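Local coordinates for lipoprotein (Mycoplasma mycoides subsp. capri, PDB 7ADK) that probably acts as a peptidase of the chymotrypsin-like PA clan, at residues Thr441-Ala452 with Phe537-Ala548; Asn768-Ala776 with Thr783-Ser791. One frame throughout, in Å; residues are numbered along the deposited sequence.

Contact 1. Residues Thr441-Ala452 with Phe537-Ala548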
# COMPACT_ATOMS: atom_id res chain seq x y z
N THR B 441 -24.48 24.92 -12.18
CA THR B 441 -24.74 23.49 -12.45
C THR B 441 -23.92 22.88 -13.59
O THR B 441 -23.83 21.65 -13.69
CB THR B 441 -26.23 23.26 -12.77
OG1 THR B 441 -26.58 23.97 -13.94
CG2 THR B 441 -27.16 23.70 -11.66
N LYS B 442 -23.29 23.70 -14.44
CA LYS B 442 -22.60 23.28 -15.67
C LYS B 442 -21.13 23.66 -15.62
O LYS B 442 -20.78 24.84 -15.62
CB LYS B 442 -23.36 23.89 -16.85
CG LYS B 442 -23.01 23.25 -18.19
CD LYS B 442 -24.05 23.65 -19.24
CE LYS B 442 -23.91 22.80 -20.50
NZ LYS B 442 -25.19 22.62 -21.19
N PHE B 443 -20.28 22.64 -15.52
CA PHE B 443 -18.86 22.75 -15.14
C PHE B 443 -17.94 22.24 -16.24
O PHE B 443 -18.29 21.33 -16.98
CB PHE B 443 -18.61 21.96 -13.86
CG PHE B 443 -19.16 22.61 -12.61
CD1 PHE B 443 -20.52 22.48 -12.28
CD2 PHE B 443 -18.32 23.36 -11.78
CE1 PHE B 443 -21.02 23.05 -11.11
CE2 PHE B 443 -18.81 23.93 -10.60
CZ PHE B 443 -20.16 23.76 -10.26
N TYR B 444 -16.74 22.82 -16.32
CA TYR B 444 -15.71 22.52 -17.30
C TYR B 444 -14.44 22.08 -16.61
O TYR B 444 -13.99 22.68 -15.63
CB TYR B 444 -15.46 23.72 -18.22
CG TYR B 444 -16.70 24.22 -18.89
CD1 TYR B 444 -17.57 25.07 -18.19
CD2 TYR B 444 -17.06 23.76 -20.16
CE1 TYR B 444 -18.83 25.38 -18.72
CE2 TYR B 444 -18.30 24.10 -20.70
CZ TYR B 444 -19.21 24.87 -19.97
OH TYR B 444 -20.47 25.06 -20.43
N PHE B 445 -13.89 20.97 -17.09
CA PHE B 445 -12.77 20.26 -16.50
C PHE B 445 -11.60 20.16 -17.50
O PHE B 445 -11.79 19.72 -18.62
CB PHE B 445 -13.24 18.87 -16.07
CG PHE B 445 -14.24 18.84 -14.92
CD1 PHE B 445 -15.62 19.01 -15.14
CD2 PHE B 445 -13.78 18.58 -13.62
CE1 PHE B 445 -16.52 18.96 -14.06
CE2 PHE B 445 -14.68 18.51 -12.54
CZ PHE B 445 -16.05 18.71 -12.76
N GLY B 446 -10.40 20.59 -17.10
CA GLY B 446 -9.18 20.42 -17.86
C GLY B 446 -8.64 19.02 -17.69
O GLY B 446 -8.61 18.47 -16.60
N THR B 447 -8.23 18.39 -18.77
CA THR B 447 -7.69 17.03 -18.80
C THR B 447 -6.74 16.93 -20.00
O THR B 447 -6.39 17.95 -20.58
CB THR B 447 -8.84 15.99 -18.82
OG1 THR B 447 -8.32 14.71 -18.61
CG2 THR B 447 -9.66 15.97 -20.10
N ASN B 448 -6.36 15.73 -20.42
CA ASN B 448 -5.64 15.52 -21.67
C ASN B 448 -6.41 14.70 -22.71
O ASN B 448 -7.36 13.99 -22.42
CB ASN B 448 -4.23 15.03 -21.39
CG ASN B 448 -4.20 13.65 -20.83
OD1 ASN B 448 -4.89 13.31 -19.89
ND2 ASN B 448 -3.40 12.81 -21.40
N SER B 449 -6.05 14.88 -23.97
CA SER B 449 -6.80 14.41 -25.14
C SER B 449 -6.90 12.89 -25.27
O SER B 449 -7.98 12.37 -25.57
CB SER B 449 -6.21 15.01 -26.41
OG SER B 449 -7.10 14.90 -27.47
N HIS B 450 -5.85 12.13 -24.95
CA HIS B 450 -5.99 10.67 -24.92
C HIS B 450 -6.85 10.14 -23.76
O HIS B 450 -7.24 8.97 -23.79
CB HIS B 450 -4.64 9.98 -25.00
CG HIS B 450 -3.89 9.86 -23.71
ND1 HIS B 450 -2.84 10.63 -23.31
CD2 HIS B 450 -4.00 8.84 -22.81
CE1 HIS B 450 -2.31 10.08 -22.21
NE2 HIS B 450 -3.00 9.01 -21.84
N VAL B 451 -7.17 10.95 -22.75
CA VAL B 451 -8.14 10.62 -21.70
C VAL B 451 -9.54 11.02 -22.14
O VAL B 451 -10.46 10.22 -22.04
CB VAL B 451 -7.74 11.21 -20.33
CG1 VAL B 451 -8.82 11.06 -19.27
CG2 VAL B 451 -6.47 10.55 -19.82
N ALA B 452 -9.70 12.22 -22.68
CA ALA B 452 -10.99 12.72 -23.13
C ALA B 452 -11.60 11.92 -24.30
O ALA B 452 -12.81 11.86 -24.43
CB ALA B 452 -10.83 14.20 -23.49
N PHE B 537 -0.67 18.41 -32.61
CA PHE B 537 -1.51 18.66 -31.44
C PHE B 537 -0.66 18.79 -30.16
O PHE B 537 0.51 18.43 -30.13
CB PHE B 537 -2.59 17.57 -31.32
CG PHE B 537 -2.20 16.33 -30.54
CD1 PHE B 537 -2.90 15.97 -29.39
CD2 PHE B 537 -1.11 15.55 -30.95
CE1 PHE B 537 -2.49 14.86 -28.64
CE2 PHE B 537 -0.70 14.45 -30.19
CZ PHE B 537 -1.39 14.11 -29.03
N ALA B 538 -1.26 19.30 -29.10
CA ALA B 538 -0.73 19.16 -27.74
C ALA B 538 -1.71 18.36 -26.90
O ALA B 538 -2.91 18.60 -27.03
CB ALA B 538 -0.53 20.54 -27.15
N ASP B 539 -1.26 17.42 -26.08
CA ASP B 539 -2.18 16.53 -25.36
C ASP B 539 -2.91 17.24 -24.20
O ASP B 539 -2.57 17.11 -23.03
CB ASP B 539 -1.43 15.25 -24.97
CG ASP B 539 -2.36 14.08 -24.62
OD1 ASP B 539 -3.53 14.09 -25.04
OD2 ASP B 539 -1.95 13.16 -23.89
N PHE B 540 -3.92 18.04 -24.53
CA PHE B 540 -4.78 18.80 -23.62
C PHE B 540 -6.23 18.89 -24.15
O PHE B 540 -6.43 19.17 -25.33
CB PHE B 540 -4.18 20.20 -23.41
CG PHE B 540 -5.10 21.18 -22.72
CD1 PHE B 540 -5.58 20.92 -21.43
CD2 PHE B 540 -5.54 22.33 -23.39
CE1 PHE B 540 -6.48 21.80 -20.81
CE2 PHE B 540 -6.44 23.22 -22.77
CZ PHE B 540 -6.90 22.95 -21.48
N ALA B 541 -7.24 18.68 -23.31
CA ALA B 541 -8.64 18.75 -23.70
C ALA B 541 -9.50 19.31 -22.57
O ALA B 541 -9.10 19.24 -21.41
CB ALA B 541 -9.08 17.36 -24.16
N ILE B 542 -10.67 19.85 -22.87
CA ILE B 542 -11.57 20.42 -21.87
C ILE B 542 -12.96 19.79 -21.97
O ILE B 542 -13.61 19.89 -23.00
CB ILE B 542 -11.64 21.96 -21.96
CG1 ILE B 542 -10.24 22.58 -21.98
CG2 ILE B 542 -12.49 22.52 -20.81
CD1 ILE B 542 -10.23 24.08 -22.21
N VAL B 543 -13.40 19.12 -20.91
CA VAL B 543 -14.64 18.36 -20.83
C VAL B 543 -15.71 19.13 -20.05
O VAL B 543 -15.48 19.60 -18.95
CB VAL B 543 -14.40 16.99 -20.17
CG1 VAL B 543 -15.70 16.24 -19.88
CG2 VAL B 543 -13.50 16.14 -21.06
N GLU B 544 -16.89 19.24 -20.62
CA GLU B 544 -18.09 19.78 -19.98
C GLU B 544 -18.88 18.66 -19.29
O GLU B 544 -19.09 17.59 -19.85
CB GLU B 544 -18.91 20.49 -21.05
CG GLU B 544 -20.23 21.10 -20.56
CD GLU B 544 -21.05 21.69 -21.71
OE1 GLU B 544 -21.80 20.93 -22.35
OE2 GLU B 544 -21.00 22.92 -21.93
N VAL B 545 -19.34 18.93 -18.07
CA VAL B 545 -20.28 18.10 -17.34
C VAL B 545 -21.47 18.94 -16.88
O VAL B 545 -21.31 19.92 -16.15
CB VAL B 545 -19.60 17.39 -16.16
CG1 VAL B 545 -20.56 16.45 -15.48
CG2 VAL B 545 -18.39 16.57 -16.58
N ASP B 546 -22.68 18.58 -17.31
CA ASP B 546 -23.92 19.28 -16.97
C ASP B 546 -24.71 18.52 -15.90
O ASP B 546 -25.51 17.64 -16.20
CB ASP B 546 -24.72 19.55 -18.25
CG ASP B 546 -25.93 20.48 -18.08
OD1 ASP B 546 -26.36 20.74 -16.95
OD2 ASP B 546 -26.40 21.00 -19.12
N PHE B 547 -24.44 18.82 -14.62
CA PHE B 547 -25.04 18.07 -13.51
C PHE B 547 -26.56 18.26 -13.40
O PHE B 547 -27.25 17.37 -12.90
CB PHE B 547 -24.37 18.45 -12.19
CG PHE B 547 -22.92 18.04 -12.10
CD1 PHE B 547 -22.60 16.66 -12.01
CD2 PHE B 547 -21.90 19.00 -12.09
CE1 PHE B 547 -21.25 16.27 -11.93
CE2 PHE B 547 -20.55 18.60 -11.99
CZ PHE B 547 -20.24 17.24 -11.92
N ALA B 548 -27.13 19.36 -13.92
CA ALA B 548 -28.58 19.56 -13.97
C ALA B 548 -29.30 18.58 -14.92
O ALA B 548 -30.52 18.44 -14.85
CB ALA B 548 -28.87 21.00 -14.36
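Asp539 spreads its carboxylate over the turn from strand into helix at Asn448-His450, both of its oxygens accepting hydrogen bonds. OD1 takes the backbone N of His450 at 3.0 Å, and OD2 takes the ring nitrogen ND1 of His450 at 2.7 Å; each bond uses a syn lone pair. With CG between its own N and carbonyl carbon (chi1 83°), the imidazole folds back so that ring and carboxylate are nearly coplanar, their planes 24° apart. A second donor to OD2, Asn448 ND2 at 2.9 Å, arrives from above the carboxylate plane, so the aspartate is held in two directions. Ser759 lies beside His450, consistent with the His-Asp-Ser arrangement of PA-clan peptidases.

Beyond this site, 442-447 and 541-546 pair as antiparallel strands. On one face sit Lys442, Tyr444, Glu544 and Asp546. The long, extended Lys442 suits its place at the start of strand 442-447, where NZ reaches Asp546 OD2 at 2.9 Å in a salt bridge and makes a longer one to Glu544. Tyr444 runs alongside Glu544, its OH giving a 2.7 Å bond to OE2, which Tyr832 also binds. The other face is mostly apolar: Phe445 CE1 meets Val545 CG2 at 3.9 Å, while Phe443 CD1 touches the ring edge of Phe547, just past the strand end, at CD2, 3.7 Å away.

Strand 421-433 flanks 442-447 and strand 503-507 flanks 541-546, making these two the middle of an antiparallel sheet, and helix 575-582 covers the Phe443-Phe547 end.

Contact 2. Residues Asn768-Ala776 with Thr783-Ser791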
# COMPACT_ATOMS: atom_id res chain seq x y z
N ASN B 768 -1.94 29.19 -6.91
CA ASN B 768 -2.93 28.43 -7.65
C ASN B 768 -3.05 28.87 -9.12
O ASN B 768 -4.14 29.07 -9.66
CB ASN B 768 -4.25 28.33 -6.86
CG ASN B 768 -5.07 27.11 -7.18
OD1 ASN B 768 -4.60 26.16 -7.79
ND2 ASN B 768 -6.31 27.06 -6.78
N LYS B 769 -1.89 29.06 -9.77
CA LYS B 769 -1.77 29.36 -11.21
C LYS B 769 -1.42 28.10 -11.99
O LYS B 769 -0.34 27.55 -11.85
CB LYS B 769 -0.71 30.44 -11.45
CG LYS B 769 -1.25 31.86 -11.32
CD LYS B 769 -0.17 32.89 -11.67
CE LYS B 769 -0.67 34.34 -11.62
NZ LYS B 769 -0.48 34.96 -10.30
N LEU B 770 -2.33 27.67 -12.87
CA LEU B 770 -2.20 26.56 -13.80
C LEU B 770 -1.12 26.83 -14.83
O LEU B 770 -1.17 27.83 -15.55
CB LEU B 770 -3.55 26.34 -14.49
CG LEU B 770 -4.65 25.73 -13.62
CD1 LEU B 770 -5.97 25.83 -14.34
CD2 LEU B 770 -4.40 24.25 -13.38
N LEU B 771 -0.14 25.94 -14.93
CA LEU B 771 1.11 26.17 -15.66
C LEU B 771 1.32 25.18 -16.80
O LEU B 771 1.55 25.59 -17.94
CB LEU B 771 2.26 26.15 -14.64
CG LEU B 771 3.68 26.21 -15.22
CD1 LEU B 771 3.93 27.48 -16.01
CD2 LEU B 771 4.69 26.15 -14.09
N ALA B 772 1.18 23.88 -16.52
CA ALA B 772 1.30 22.84 -17.53
C ALA B 772 0.38 21.64 -17.26
O ALA B 772 -0.15 21.50 -16.17
CB ALA B 772 2.77 22.45 -17.69
N VAL B 773 0.18 20.76 -18.24
CA VAL B 773 -0.66 19.56 -18.14
C VAL B 773 0.17 18.31 -18.38
O VAL B 773 0.61 18.08 -19.50
CB VAL B 773 -1.81 19.58 -19.15
CG1 VAL B 773 -2.85 18.56 -18.73
CG2 VAL B 773 -2.45 20.95 -19.28
N TYR B 774 0.39 17.46 -17.39
CA TYR B 774 1.17 16.24 -17.54
C TYR B 774 0.43 15.17 -18.34
O TYR B 774 -0.76 14.95 -18.13
CB TYR B 774 1.53 15.71 -16.17
CG TYR B 774 2.49 14.55 -16.18
CD1 TYR B 774 3.87 14.81 -16.20
CD2 TYR B 774 2.00 13.24 -16.08
CE1 TYR B 774 4.76 13.74 -16.06
CE2 TYR B 774 2.90 12.17 -15.95
CZ TYR B 774 4.28 12.43 -15.92
OH TYR B 774 5.14 11.42 -15.66
N HIS B 775 1.14 14.45 -19.21
CA HIS B 775 0.51 13.43 -20.06
C HIS B 775 1.32 12.15 -20.32
O HIS B 775 0.71 11.10 -20.46
CB HIS B 775 0.04 14.04 -21.37
CG HIS B 775 1.12 14.29 -22.39
ND1 HIS B 775 1.91 15.42 -22.48
CD2 HIS B 775 1.46 13.44 -23.40
CE1 HIS B 775 2.70 15.24 -23.54
NE2 HIS B 775 2.45 14.06 -24.11
N ALA B 776 2.64 12.20 -20.35
CA ALA B 776 3.49 11.03 -20.60
C ALA B 776 4.47 10.80 -19.46
O ALA B 776 5.04 11.76 -18.95
CB ALA B 776 4.22 11.22 -21.92
N THR B 783 11.14 10.91 -14.80
CA THR B 783 10.50 12.17 -15.17
C THR B 783 9.44 11.91 -16.23
O THR B 783 9.20 10.78 -16.64
CB THR B 783 11.57 13.20 -15.58
OG1 THR B 783 11.05 14.50 -15.75
CG2 THR B 783 12.27 12.89 -16.88
N GLY B 784 8.76 12.94 -16.70
CA GLY B 784 7.80 12.85 -17.78
C GLY B 784 7.43 14.22 -18.29
O GLY B 784 8.03 15.20 -17.89
N LEU B 785 6.45 14.32 -19.18
CA LEU B 785 6.25 15.48 -20.03
C LEU B 785 4.92 16.18 -19.79
O LEU B 785 3.88 15.53 -19.68
CB LEU B 785 6.39 15.04 -21.49
CG LEU B 785 7.78 14.48 -21.83
CD1 LEU B 785 7.67 13.12 -22.47
CD2 LEU B 785 8.52 15.42 -22.77
N ALA B 786 4.93 17.51 -19.73
CA ALA B 786 3.74 18.34 -19.53
C ALA B 786 3.57 19.46 -20.57
O ALA B 786 4.50 20.20 -20.85
CB ALA B 786 3.75 18.87 -18.09
N VAL B 787 2.36 19.62 -21.11
CA VAL B 787 1.97 20.65 -22.08
C VAL B 787 1.86 22.01 -21.41
O VAL B 787 0.99 22.17 -20.56
CB VAL B 787 0.62 20.31 -22.73
CG1 VAL B 787 0.09 21.40 -23.64
CG2 VAL B 787 0.71 19.05 -23.57
N ALA B 788 2.64 23.01 -21.80
CA ALA B 788 2.36 24.37 -21.35
C ALA B 788 1.14 24.93 -22.10
O ALA B 788 1.04 24.84 -23.33
CB ALA B 788 3.60 25.24 -21.49
N PHE B 789 0.21 25.56 -21.38
CA PHE B 789 -0.97 26.20 -21.97
C PHE B 789 -0.64 27.42 -22.84
O PHE B 789 -1.36 27.74 -23.78
CB PHE B 789 -1.90 26.70 -20.85
CG PHE B 789 -2.37 25.67 -19.85
CD1 PHE B 789 -3.39 24.77 -20.19
CD2 PHE B 789 -1.81 25.64 -18.57
CE1 PHE B 789 -3.86 23.86 -19.24
CE2 PHE B 789 -2.26 24.70 -17.63
CZ PHE B 789 -3.30 23.84 -17.95
N ARG B 790 0.41 28.13 -22.46
CA ARG B 790 0.85 29.40 -23.02
C ARG B 790 2.29 29.29 -23.47
O ARG B 790 3.11 28.69 -22.78
CB ARG B 790 0.63 30.50 -21.98
CG ARG B 790 0.81 31.89 -22.54
CD ARG B 790 0.53 32.95 -21.50
NE ARG B 790 0.86 34.29 -21.97
CZ ARG B 790 0.09 35.12 -22.63
NH1 ARG B 790 -1.11 34.83 -23.00
NH2 ARG B 790 0.52 36.30 -22.93
N SER B 791 2.60 29.88 -24.61
CA SER B 791 3.94 30.04 -25.14
C SER B 791 4.10 31.46 -25.66
O SER B 791 3.31 31.94 -26.46
CB SER B 791 4.22 29.01 -26.22
OG SER B 791 5.44 29.23 -26.86
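Val773 and Val787 exchange backbone bonds in both directions, each N to the other's O at 2.8 Å, and set the register of the two strands. Tyr774 then faces Ala786 as a non-hydrogen-bonded pair. One step on, the pairing slips by a residue: His775 N binds Leu785 O, yet it is Ala776 O that receives Leu785 N, at 2.9 Å. This is a beta bulge, with one extra residue on the 769-776 strand.

Ala772 and Ala786, small residues on the face that also carries Tyr774, meet CB to CB at 3.7 Å. Tyr774, its CG anti to N (chi1 -172°), lays its ring along the opposite strand, with CE1 3.5 Å from Gly784 C; glycine, lacking a side chain, allows the aromatic ring this close to the main chain. At the other end Phe789 crosses Val773 at about a right angle, CE1 lying near CG2, and its CE2 meets Leu770 CB at 3.8 Å.

Further out, Tyr774 OH is bonded to Ser777 OG and its ring meets Tyr752 edge-to-face. Phe789 is likewise edge-to-face with Phe595, while Trp427 of strand 421-433 packs against Leu770, Val773 and Phe789. Strand 761-765 borders 769-778 and strand 737-747 borders 783-792. The arrangement is a bulged beta hairpin in the middle of a curled sheet, consistent with the second beta-barrel domain of chymotrypsin-like peptidases.

In the fold
Contact 1 belongs to the all-antiparallel sheet and contact 2 to the mixed one, and their centres lie about 15 Å apart. They meet at the Asp539 end of contact 1, where the bulge residue His775 packs its CB 3.3 Å from Asp539 OD2, and its carbonyl O lies 3.6 Å from His450 CE1. Val787 CG2 adds a touch 3.6 Å from Asp539 N, and the rings of Phe540 and Phe789 meet edge-to-face. The hydrogen-bonded His450-Asp539 pair, with Ser759 beside it, thus sits at the seam between the two sheets, consistent with an active site between two barrels as in PA-clan peptidases.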